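Local coordinates for protein mnemiopsin 1 (Mnemiopsis leidyi, PDB 5VP3) that probably emits light when calcium binds its EF-hands, as a calcium-regulated photoprotein of a ctenophore, at residues F84-K88 with A104-F108. Residues are numbered along the deposited sequence; the frame is centred on the assembly and turned at random.
Sequences FFFHK and ANRVF
F108 reaches from helix 101-117 toward the C-terminal end of helix 71-87, where its ring meets F84, H87 and K88. The two helices and their linking loop, whose strand 96-97 pairs antiparallel with strand 50-51, are consistent with a second EF-hand without bound metal, as in other calcium-regulated photoproteins. With CG anti to the backbone N (chi1 173°), F108 carries its ring across to helix 71-87. One face receives CD of K88, 4.1 Å from CD2 of F108, while CZ of F108 lies 3.5 Å from CE1 of F84. The two phenyl planes are inclined at 77° in an oblique pair, and I124 of helix 123-135 touches both side chains. H87 O lies 3.4 Å from CD1 of F108. Bent at chi2 and chi3, K88 runs past the ring and delivers NZ to OD1 of N105, a 2.7 Å hydrogen bond with the donor tilted 26° from the carbonyl plane. NZ also donates to a water held by N105 O and to W190 O. A second water donates to both H87 O and A104 O. Were F108 an alanine, F84 would probably lose its aromatic neighbour and CD of K88 the face it rests on. Three oxygens thus grip the buried ammonium, probably offsetting the cost of burying its charge.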
loop_
_atom_site.group_PDB
_atom_site.type_symbol
_atom_site.label_atom_id
_atom_site.label_comp_id
_atom_site.label_asym_id
_atom_site.label_seq_id
_atom_site.Cartn_x
_atom_site.Cartn_y
_atom_site.Cartn_z
ATOM N N PHE A 84 5.255 -5.152 -2.113
ATOM C CA PHE A 84 3.848 -4.788 -2.086
ATOM C C PHE A 84 3.332 -4.527 -3.491
ATOM O O PHE A 84 2.310 -5.091 -3.899
ATOM C CB PHE A 84 3.642 -3.560 -1.197
ATOM C CG PHE A 84 2.188 -3.238 -0.926
ATOM C CD1 PHE A 84 1.451 -4.002 -0.052
ATOM C CD2 PHE A 84 1.591 -2.147 -1.522
ATOM C CE1 PHE A 84 0.142 -3.687 0.221
ATOM C CE2 PHE A 84 0.277 -1.812 -1.264
ATOM C CZ PHE A 84 -0.462 -2.578 -0.399
ATOM N N PHE A 85 4.035 -3.709 -4.270
ATOM C CA PHE A 85 3.453 -3.354 -5.560
ATOM C C PHE A 85 3.622 -4.465 -6.587
ATOM O O PHE A 85 2.743 -4.658 -7.429
ATOM C CB PHE A 85 3.991 -1.991 -6.031
ATOM C CG PHE A 85 3.279 -0.852 -5.364
ATOM C CD1 PHE A 85 2.079 -0.399 -5.875
ATOM C CD2 PHE A 85 3.744 -0.328 -4.175
ATOM C CE1 PHE A 85 1.376 0.608 -5.252
ATOM C CE2 PHE A 85 3.053 0.696 -3.540
ATOM C CZ PHE A 85 1.847 1.150 -4.084
ATOM N N PHE A 86 4.667 -5.273 -6.479
ATOM C CA PHE A 86 4.733 -6.496 -7.276
ATOM C C PHE A 86 3.513 -7.371 -7.033
ATOM O O PHE A 86 2.929 -7.932 -7.971
ATOM C CB PHE A 86 6.015 -7.259 -6.926
ATOM C CG PHE A 86 6.280 -8.457 -7.780
ATOM C CD1 PHE A 86 6.157 -8.397 -9.161
ATOM C CD2 PHE A 86 6.723 -9.643 -7.194
ATOM C CE1 PHE A 86 6.434 -9.511 -9.941
ATOM C CE2 PHE A 86 7.010 -10.748 -7.956
ATOM C CZ PHE A 86 6.852 -10.692 -9.335
ATOM N N HIS A 87 3.124 -7.532 -5.779
ATOM C CA HIS A 87 1.960 -8.361 -5.509
ATOM C C HIS A 87 0.651 -7.655 -5.850
ATOM O O HIS A 87 -0.382 -8.330 -6.007
ATOM C CB HIS A 87 1.995 -8.807 -4.053
ATOM C CG HIS A 87 2.924 -9.948 -3.812
ATOM N ND1 HIS A 87 2.477 -11.204 -3.463
ATOM C CD2 HIS A 87 4.274 -10.036 -3.901
ATOM C CE1 HIS A 87 3.517 -12.015 -3.339
ATOM N NE2 HIS A 87 4.617 -11.328 -3.587
ATOM N N LYS A 88 0.681 -6.318 -5.991
ATOM C CA LYS A 88 -0.429 -5.553 -6.558
ATOM C C LYS A 88 -0.450 -5.583 -8.071
ATOM O O LYS A 88 -1.284 -4.904 -8.651
ATOM C CB LYS A 88 -0.363 -4.074 -6.147
ATOM C CG LYS A 88 -0.758 -3.745 -4.687
ATOM C CD LYS A 88 -2.213 -3.458 -4.538
ATOM C CE LYS A 88 -2.455 -2.362 -3.507
ATOM N NZ LYS A 88 -3.792 -2.503 -2.905
ATOM N N ALA A 104 -6.347 -6.009 -10.449
ATOM C CA ALA A 104 -5.113 -6.297 -9.714
ATOM C C ALA A 104 -5.307 -6.038 -8.225
ATOM O O ALA A 104 -4.877 -6.838 -7.386
ATOM C CB ALA A 104 -3.965 -5.446 -10.263
ATOM N N ASN A 105 -6.028 -4.958 -7.878
ATOM C CA ASN A 105 -6.281 -4.657 -6.475
ATOM C C ASN A 105 -7.174 -5.682 -5.824
ATOM O O ASN A 105 -6.953 -6.045 -4.669
ATOM C CB ASN A 105 -6.887 -3.279 -6.336
ATOM C CG ASN A 105 -5.831 -2.232 -6.192
ATOM O OD1 ASN A 105 -5.355 -1.957 -5.090
ATOM N ND2 ASN A 105 -5.440 -1.642 -7.300
ATOM N N ARG A 106 -8.178 -6.175 -6.535
ATOM C CA ARG A 106 -9.105 -7.099 -5.907
ATOM C C ARG A 106 -8.503 -8.497 -5.780
ATOM O O ARG A 106 -8.810 -9.196 -4.827
ATOM C CB ARG A 106 -10.425 -7.124 -6.690
ATOM C CG ARG A 106 -11.249 -5.842 -6.513
ATOM C CD ARG A 106 -11.913 -5.773 -5.147
ATOM N NE ARG A 106 -11.126 -5.044 -4.154
ATOM C CZ ARG A 106 -11.249 -5.201 -2.830
ATOM N NH1 ARG A 106 -10.498 -4.481 -2.014
ATOM N NH2 ARG A 106 -12.102 -6.082 -2.309
ATOM N N VAL A 107 -7.634 -8.926 -6.695
ATOM C CA VAL A 107 -7.049 -10.243 -6.491
ATOM C C VAL A 107 -6.009 -10.181 -5.391
ATOM O O VAL A 107 -5.785 -11.171 -4.682
ATOM C CB VAL A 107 -6.458 -10.808 -7.790
ATOM C CG1 VAL A 107 -5.332 -9.912 -8.326
ATOM C CG2 VAL A 107 -5.972 -12.278 -7.586
ATOM N N PHE A 108 -5.334 -9.040 -5.243
ATOM C CA PHE A 108 -4.425 -8.880 -4.115
ATOM C C PHE A 108 -5.178 -9.003 -2.788
ATOM O O PHE A 108 -4.692 -9.647 -1.844
ATOM C CB PHE A 108 -3.705 -7.534 -4.208
ATOM C CG PHE A 108 -2.869 -7.226 -3.002
ATOM C CD1 PHE A 108 -1.614 -7.783 -2.865
ATOM C CD2 PHE A 108 -3.355 -6.427 -1.985
ATOM C CE1 PHE A 108 -0.850 -7.543 -1.756
ATOM C CE2 PHE A 108 -2.574 -6.159 -0.862
ATOM C CZ PHE A 108 -1.326 -6.715 -0.764
HETATM O O HOH W 1 -2.452 -8.216 -8.184
HETATM O O HOH W 2 -6.081 -4.052 -2.825
#